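Local coordinates for protein catalase (Corynebacterium glutamicum, PDB 4B7H) that breaks down hydrogen peroxide to water and oxygen at a haem group, carries a bound NADPH, and is inhibited by nitric oxide, at residues V275-R287 against T294-P306. Numbering follows the deposited sequence.
Sequences VQIMPFEDAENYR and TKTWSQKDYPLIP. With NDP (NADPH dihydro-nicotinamide-adenine-dinucleotide phosphate), chain H.
Val275 and Ile305 form an antiparallel hydrogen-bonded pair: Val275 N donates to Ile305 O (2.9 Å) and Ile305 N returns the bond to Val275 O, their beta-branched side chains suiting the extended backbone. Gln276 sends its amide into the following loop, where a primary amide can serve two backbone carbonyls. Gln276 NE2 spends one N-H on Trp297 O, almost straight at 174° but from above that carbonyl's plane, and the other on Tyr302 O (2.9 Å), in the carbonyl plane. Both acceptors lie in the amide plane, which fixes its rotation; OE1 accepts from His229. Here strands 270-279 and 305-314 of the catalase beta-barrel part, and the loop between them carries part of the NADPH pocket: Trp297 O also accepts from the nicotinamide N7N (2.9 Å), and Ser298 OG and Gln299 N bind phosphate oxygens. Flexible, polarisable Met278 packs against the rings of Trp297 and Tyr302. The bend at chi3 (-71°) lays Met278 CE over the five-membered ring of Trp297, a CH-pi contact 3.8 Å from its centroid, while CB lies over one face of Tyr302, toward the rim. The Tyr302 hydroxyl donates to Asp282 OD2 (2.7 Å). Tyr286 offers both ring and hydroxyl: Tyr302 turns its edge toward the Tyr286 face in an offset edge-to-face pair, and Tyr286 OH accepts from Ser298 N (3.0 Å) and donates to Asp301 OD2. Arg287, its NE salt-bridged to Asp449, reaches that oxygen from NH1 through a water.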
loop_
_atom_site.group_PDB
_atom_site.type_symbol
_atom_site.label_atom_id
_atom_site.label_comp_id
_atom_site.label_asym_id
_atom_site.label_seq_id
_atom_site.Cartn_x
_atom_site.Cartn_y
_atom_site.Cartn_z
ATOM N N VAL A 275 8.465 6.285 40.549
ATOM C CA VAL A 275 8.459 4.847 40.332
ATOM C C VAL A 275 8.180 4.088 41.617
ATOM O O VAL A 275 8.481 4.564 42.711
ATOM C CB VAL A 275 9.799 4.336 39.752
ATOM C CG1 VAL A 275 9.914 4.710 38.276
ATOM C CG2 VAL A 275 10.995 4.866 40.559
ATOM N N GLN A 276 7.576 2.914 41.472
ATOM C CA GLN A 276 7.639 1.895 42.508
ATOM C C GLN A 276 8.817 1.009 42.158
ATOM O O GLN A 276 9.033 0.692 40.986
ATOM C CB GLN A 276 6.364 1.054 42.536
ATOM C CG GLN A 276 5.111 1.813 42.926
ATOM C CD GLN A 276 3.872 0.962 42.818
ATOM O OE1 GLN A 276 3.416 0.654 41.716
ATOM N NE2 GLN A 276 3.318 0.568 43.964
ATOM N N ILE A 277 9.588 0.612 43.166
ATOM C CA ILE A 277 10.747 -0.237 42.944
ATOM C C ILE A 277 10.637 -1.493 43.798
ATOM O O ILE A 277 10.636 -1.416 45.029
ATOM C CB ILE A 277 12.063 0.511 43.258
ATOM C CG1 ILE A 277 12.196 1.750 42.363
ATOM C CG2 ILE A 277 13.269 -0.421 43.088
ATOM C CD1 ILE A 277 13.443 2.573 42.633
ATOM N N MET A 278 10.521 -2.644 43.140
ATOM C CA MET A 278 10.485 -3.926 43.831
ATOM C C MET A 278 11.806 -4.662 43.650
ATOM O O MET A 278 12.194 -4.989 42.533
ATOM C CB MET A 278 9.332 -4.781 43.307
ATOM C CG MET A 278 9.300 -6.194 43.878
ATOM S SD MET A 278 8.029 -7.217 43.106
ATOM C CE MET A 278 6.533 -6.488 43.765
ATOM N N PRO A 279 12.520 -4.917 44.755
ATOM C CA PRO A 279 13.765 -5.686 44.639
ATOM C C PRO A 279 13.532 -7.005 43.902
ATOM O O PRO A 279 12.473 -7.628 44.061
ATOM C CB PRO A 279 14.151 -5.942 46.101
ATOM C CG PRO A 279 13.560 -4.776 46.834
ATOM C CD PRO A 279 12.249 -4.504 46.144
ATOM N N PHE A 280 14.503 -7.410 43.089
ATOM C CA PHE A 280 14.395 -8.620 42.283
ATOM C C PHE A 280 13.995 -9.817 43.143
ATOM O O PHE A 280 13.144 -10.620 42.752
ATOM C CB PHE A 280 15.731 -8.874 41.578
ATOM C CG PHE A 280 15.684 -9.939 40.512
ATOM C CD1 PHE A 280 15.322 -9.624 39.205
ATOM C CD2 PHE A 280 16.043 -11.248 40.806
ATOM C CE1 PHE A 280 15.301 -10.604 38.220
ATOM C CE2 PHE A 280 16.021 -12.228 39.831
ATOM C CZ PHE A 280 15.645 -11.906 38.532
ATOM N N GLU A 281 14.584 -9.916 44.334
ATOM C CA GLU A 281 14.330 -11.057 45.213
ATOM C C GLU A 281 12.964 -11.025 45.922
ATOM O O GLU A 281 12.554 -12.022 46.514
ATOM C CB GLU A 281 15.466 -11.218 46.228
ATOM C CG GLU A 281 15.557 -10.103 47.250
ATOM C CD GLU A 281 16.442 -8.948 46.810
ATOM O OE1 GLU A 281 16.588 -8.718 45.586
ATOM O OE2 GLU A 281 16.995 -8.263 47.699
ATOM N N ASP A 282 12.269 -9.888 45.858
ATOM C CA ASP A 282 10.926 -9.751 46.444
ATOM C C ASP A 282 9.842 -10.395 45.580
ATOM O O ASP A 282 8.753 -10.714 46.069
ATOM C CB ASP A 282 10.548 -8.270 46.595
ATOM C CG ASP A 282 11.090 -7.633 47.861
ATOM O OD1 ASP A 282 12.076 -8.149 48.433
ATOM O OD2 ASP A 282 10.523 -6.592 48.276
ATOM N N ALA A 283 10.125 -10.551 44.291
ATOM C CA ALA A 283 9.094 -10.939 43.324
ATOM C C ALA A 283 8.362 -12.254 43.610
ATOM O O ALA A 283 7.137 -12.308 43.538
ATOM C CB ALA A 283 9.669 -10.944 41.904
ATOM N N GLU A 284 9.092 -13.313 43.943
ATOM C CA GLU A 284 8.485 -14.634 44.106
ATOM C C GLU A 284 7.492 -14.715 45.266
ATOM O O GLU A 284 6.518 -15.468 45.208
ATOM C CB GLU A 284 9.563 -15.720 44.245
ATOM C CG GLU A 284 10.574 -15.485 45.357
ATOM C CD GLU A 284 11.735 -16.467 45.323
ATOM O OE1 GLU A 284 11.571 -17.605 45.812
ATOM O OE2 GLU A 284 12.813 -16.101 44.809
ATOM N N ASN A 285 7.735 -13.936 46.317
ATOM C CA ASN A 285 6.897 -14.013 47.514
ATOM C C ASN A 285 5.877 -12.883 47.683
ATOM O O ASN A 285 5.200 -12.810 48.710
ATOM C CB ASN A 285 7.765 -14.132 48.774
ATOM C CG ASN A 285 8.579 -15.415 48.808
ATOM O OD1 ASN A 285 8.099 -16.482 48.421
ATOM N ND2 ASN A 285 9.819 -15.313 49.267
ATOM N N TYR A 286 5.745 -12.008 46.687
ATOM C CA TYR A 286 4.733 -10.959 46.798
ATOM C C TYR A 286 3.344 -11.596 46.847
ATOM O O TYR A 286 3.120 -12.657 46.252
ATOM C CB TYR A 286 4.832 -9.929 45.662
ATOM C CG TYR A 286 3.999 -8.690 45.939
ATOM C CD1 TYR A 286 4.110 -8.024 47.153
ATOM C CD2 TYR A 286 3.100 -8.196 44.999
ATOM C CE1 TYR A 286 3.351 -6.907 47.429
ATOM C CE2 TYR A 286 2.334 -7.074 45.268
ATOM C CZ TYR A 286 2.469 -6.434 46.482
ATOM O OH TYR A 286 1.715 -5.321 46.765
ATOM N N ARG A 287 2.426 -10.972 47.579
ATOM C CA ARG A 287 1.081 -11.534 47.757
ATOM C C ARG A 287 0.323 -11.671 46.432
ATOM O O ARG A 287 -0.568 -12.518 46.306
ATOM C CB ARG A 287 0.275 -10.714 48.777
ATOM C CG ARG A 287 0.015 -9.278 48.340
ATOM C CD ARG A 287 -0.716 -8.459 49.398
ATOM N NE ARG A 287 -2.082 -8.926 49.609
ATOM C CZ ARG A 287 -3.048 -8.178 50.133
ATOM N NH1 ARG A 287 -2.793 -6.925 50.495
ATOM N NH2 ARG A 287 -4.270 -8.677 50.292
ATOM N N THR A 294 -3.137 -7.253 35.417
ATOM C CA THR A 294 -4.391 -7.014 36.134
ATOM C C THR A 294 -4.191 -6.822 37.641
ATOM O O THR A 294 -5.157 -6.586 38.373
ATOM C CB THR A 294 -5.422 -8.155 35.893
ATOM O OG1 THR A 294 -4.986 -9.353 36.555
ATOM C CG2 THR A 294 -5.611 -8.427 34.401
ATOM N N LYS A 295 -2.944 -6.927 38.101
ATOM C CA LYS A 295 -2.609 -6.734 39.513
ATOM C C LYS A 295 -1.719 -5.512 39.697
ATOM O O LYS A 295 -0.607 -5.459 39.159
ATOM C CB LYS A 295 -1.869 -7.953 40.074
ATOM C CG LYS A 295 -2.596 -9.276 39.895
ATOM C CD LYS A 295 -3.852 -9.334 40.747
ATOM C CE LYS A 295 -4.495 -10.706 40.668
ATOM N NZ LYS A 295 -5.033 -10.976 39.309
ATOM N N THR A 296 -2.194 -4.530 40.455
ATOM C CA THR A 296 -1.337 -3.420 40.857
ATOM C C THR A 296 -0.468 -3.826 42.045
ATOM O O THR A 296 -0.812 -4.756 42.793
ATOM C CB THR A 296 -2.161 -2.174 41.224
ATOM O OG1 THR A 296 -3.201 -2.530 42.145
ATOM C CG2 THR A 296 -2.784 -1.567 39.982
ATOM N N TRP A 297 0.667 -3.150 42.211
ATOM C CA TRP A 297 1.469 -3.295 43.423
ATOM C C TRP A 297 0.945 -2.286 44.425
ATOM O O TRP A 297 0.878 -1.089 44.129
ATOM C CB TRP A 297 2.932 -2.950 43.168
ATOM C CG TRP A 297 3.701 -3.827 42.220
ATOM C CD1 TRP A 297 3.312 -5.015 41.663
ATOM C CD2 TRP A 297 5.018 -3.560 41.718
ATOM N NE1 TRP A 297 4.314 -5.500 40.838
ATOM C CE2 TRP A 297 5.370 -4.625 40.864
ATOM C CE3 TRP A 297 5.933 -2.513 41.910
ATOM C CZ2 TRP A 297 6.599 -4.673 40.200
ATOM C CZ3 TRP A 297 7.154 -2.563 41.245
ATOM C CH2 TRP A 297 7.472 -3.634 40.400
ATOM N N SER A 298 0.582 -2.744 45.618
ATOM C CA SER A 298 0.092 -1.814 46.625
ATOM C C SER A 298 1.134 -0.750 46.966
ATOM O O SER A 298 2.317 -1.060 47.158
ATOM C CB SER A 298 -0.325 -2.554 47.890
ATOM O OG SER A 298 -0.672 -1.618 48.897
ATOM N N GLN A 299 0.689 0.502 47.035
ATOM C CA GLN A 299 1.566 1.613 47.385
ATOM C C GLN A 299 1.906 1.611 48.871
ATOM O O GLN A 299 2.780 2.356 49.318
ATOM C CB GLN A 299 0.952 2.941 46.938
ATOM C CG GLN A 299 0.877 3.025 45.412
ATOM C CD GLN A 299 -0.129 4.029 44.901
ATOM O OE1 GLN A 299 -1.345 3.827 45.000
ATOM N NE2 GLN A 299 0.369 5.105 44.323
ATOM N N LYS A 300 1.226 0.758 49.633
ATOM C CA LYS A 300 1.593 0.542 51.028
ATOM C C LYS A 300 2.809 -0.374 51.112
ATOM O O LYS A 300 3.596 -0.288 52.050
ATOM C CB LYS A 300 0.428 -0.057 51.812
ATOM C CG LYS A 300 -0.870 0.708 51.649
ATOM C CD LYS A 300 -1.924 0.223 52.628
ATOM C CE LYS A 300 -3.328 0.535 52.134
ATOM N NZ LYS A 300 -4.349 0.340 53.207
ATOM N N ASP A 301 2.956 -1.256 50.127
ATOM C CA ASP A 301 4.100 -2.153 50.075
ATOM C C ASP A 301 5.267 -1.502 49.339
ATOM O O ASP A 301 6.425 -1.668 49.724
ATOM C CB ASP A 301 3.711 -3.471 49.398
ATOM C CG ASP A 301 2.610 -4.214 50.142
ATOM O OD1 ASP A 301 2.640 -4.246 51.395
ATOM O OD2 ASP A 301 1.713 -4.777 49.469
ATOM N N TYR A 302 4.948 -0.758 48.281
ATOM C CA TYR A 302 5.951 -0.123 47.433
ATOM C C TYR A 302 5.542 1.319 47.170
ATOM O O TYR A 302 4.838 1.604 46.199
ATOM C CB TYR A 302 6.131 -0.923 46.132
ATOM C CG TYR A 302 6.641 -2.306 46.439
ATOM C CD1 TYR A 302 7.984 -2.512 46.737
ATOM C CD2 TYR A 302 5.778 -3.395 46.496
ATOM C CE1 TYR A 302 8.461 -3.769 47.060
ATOM C CE2 TYR A 302 6.247 -4.657 46.824
ATOM C CZ TYR A 302 7.590 -4.836 47.100
ATOM O OH TYR A 302 8.058 -6.089 47.429
ATOM N N PRO A 303 5.952 2.235 48.066
ATOM C CA PRO A 303 5.560 3.643 47.920
ATOM C C PRO A 303 6.172 4.276 46.678
ATOM O O PRO A 303 7.126 3.745 46.120
ATOM C CB PRO A 303 6.141 4.306 49.178
ATOM C CG PRO A 303 6.354 3.191 50.145
ATOM C CD PRO A 303 6.710 1.999 49.308
ATOM N N LEU A 304 5.633 5.408 46.249
ATOM C CA LEU A 304 6.188 6.100 45.097
ATOM C C LEU A 304 7.510 6.775 45.457
ATOM O O LEU A 304 7.615 7.448 46.489
ATOM C CB LEU A 304 5.185 7.109 44.541
ATOM C CG LEU A 304 3.814 6.525 44.171
ATOM C CD1 LEU A 304 2.933 7.591 43.529
ATOM C CD2 LEU A 304 3.920 5.277 43.278
ATOM N N ILE A 305 8.516 6.563 44.612
ATOM C CA ILE A 305 9.842 7.158 44.773
ATOM C C ILE A 305 10.026 8.212 43.680
ATOM O O ILE A 305 9.854 7.915 42.502
ATOM C CB ILE A 305 10.964 6.096 44.646
ATOM C CG1 ILE A 305 11.035 5.207 45.886
ATOM C CG2 ILE A 305 12.318 6.756 44.497
ATOM C CD1 ILE A 305 10.056 4.115 45.921
ATOM N N PRO A 306 10.371 9.453 44.058
ATOM C CA PRO A 306 10.438 10.531 43.061
ATOM C C PRO A 306 11.647 10.438 42.133
ATOM O O PRO A 306 12.714 9.988 42.548
ATOM C CB PRO A 306 10.536 11.791 43.924
ATOM C CG PRO A 306 11.211 11.321 45.181
ATOM C CD PRO A 306 10.632 9.947 45.422
HETATM P PA NDP H . -3.568 3.171 48.281
HETATM O O1A NDP H . -4.527 3.756 49.251
HETATM O O2A NDP H . -2.147 3.382 48.675
HETATM O O5B NDP H . -3.843 3.833 46.849
HETATM C C5B NDP H . -5.153 3.918 46.343
HETATM C C4B NDP H . -5.044 4.534 44.958
HETATM O O4B NDP H . -6.340 4.611 44.381
HETATM C C3B NDP H . -4.469 5.949 45.025
HETATM O O3B NDP H . -3.520 6.131 43.991
HETATM C C2B NDP H . -5.705 6.806 44.819
HETATM O O2B NDP H . -5.467 8.104 44.307
HETATM C C1B NDP H . -6.505 5.915 43.880
HETATM N N9A NDP H . -7.905 6.350 43.712
HETATM C C8A NDP H . -8.602 7.245 44.486
HETATM N N7A NDP H . -9.846 7.385 43.977
HETATM C C5A NDP H . -9.956 6.594 42.881
HETATM C C6A NDP H . -11.002 6.359 41.991
HETATM N N6A NDP H . -12.032 7.204 41.931
HETATM N N1A NDP H . -10.815 5.471 40.957
HETATM C C2A NDP H . -9.603 4.831 40.795
HETATM N N3A NDP H . -8.568 5.071 41.678
HETATM C C4A NDP H . -8.743 5.940 42.704
HETATM O O3 NDP H . -3.929 1.602 48.101
HETATM P PN NDP H . -3.145 0.571 47.134
HETATM O O1N NDP H . -2.024 1.253 46.429
HETATM O O2N NDP H . -2.900 -0.647 47.943
HETATM O O5D NDP H . -4.260 0.184 46.038
HETATM C C5D NDP H . -5.601 -0.033 46.435
HETATM C C4D NDP H . -6.492 -0.031 45.209
HETATM O O4D NDP H . -6.423 1.243 44.600
HETATM C C3D NDP H . -6.015 -1.037 44.174
HETATM O O3D NDP H . -6.655 -2.294 44.339
HETATM C C2D NDP H . -6.356 -0.356 42.859
HETATM O O2D NDP H . -7.634 -0.753 42.445
HETATM C C1D NDP H . -6.421 1.133 43.182
HETATM N N1N NDP H . -5.272 1.870 42.613
HETATM C C2N NDP H . -4.015 1.370 42.795
HETATM C C3N NDP H . -2.887 2.004 42.297
HETATM C C7N NDP H . -1.558 1.364 42.535
HETATM O O7N NDP H . -0.541 1.570 41.598
HETATM N N7N NDP H . -1.370 0.599 43.605
HETATM C C4N NDP H . -2.968 3.299 41.518
HETATM C C5N NDP H . -4.390 3.761 41.377
HETATM C C6N NDP H . -5.456 3.039 41.917
HETATM P P2B NDP H . -5.321 9.369 45.301
HETATM O O1X NDP H . -6.562 9.425 46.167
HETATM O O2X NDP H . -4.075 9.171 46.136
HETATM O O3X NDP H . -5.195 10.604 44.427
HETATM O O HOH W 1 0.995 -0.453 40.775
HETATM O O HOH W 2 8.607 1.363 45.768
HETATM O O HOH W 3 -0.560 -5.274 50.687
#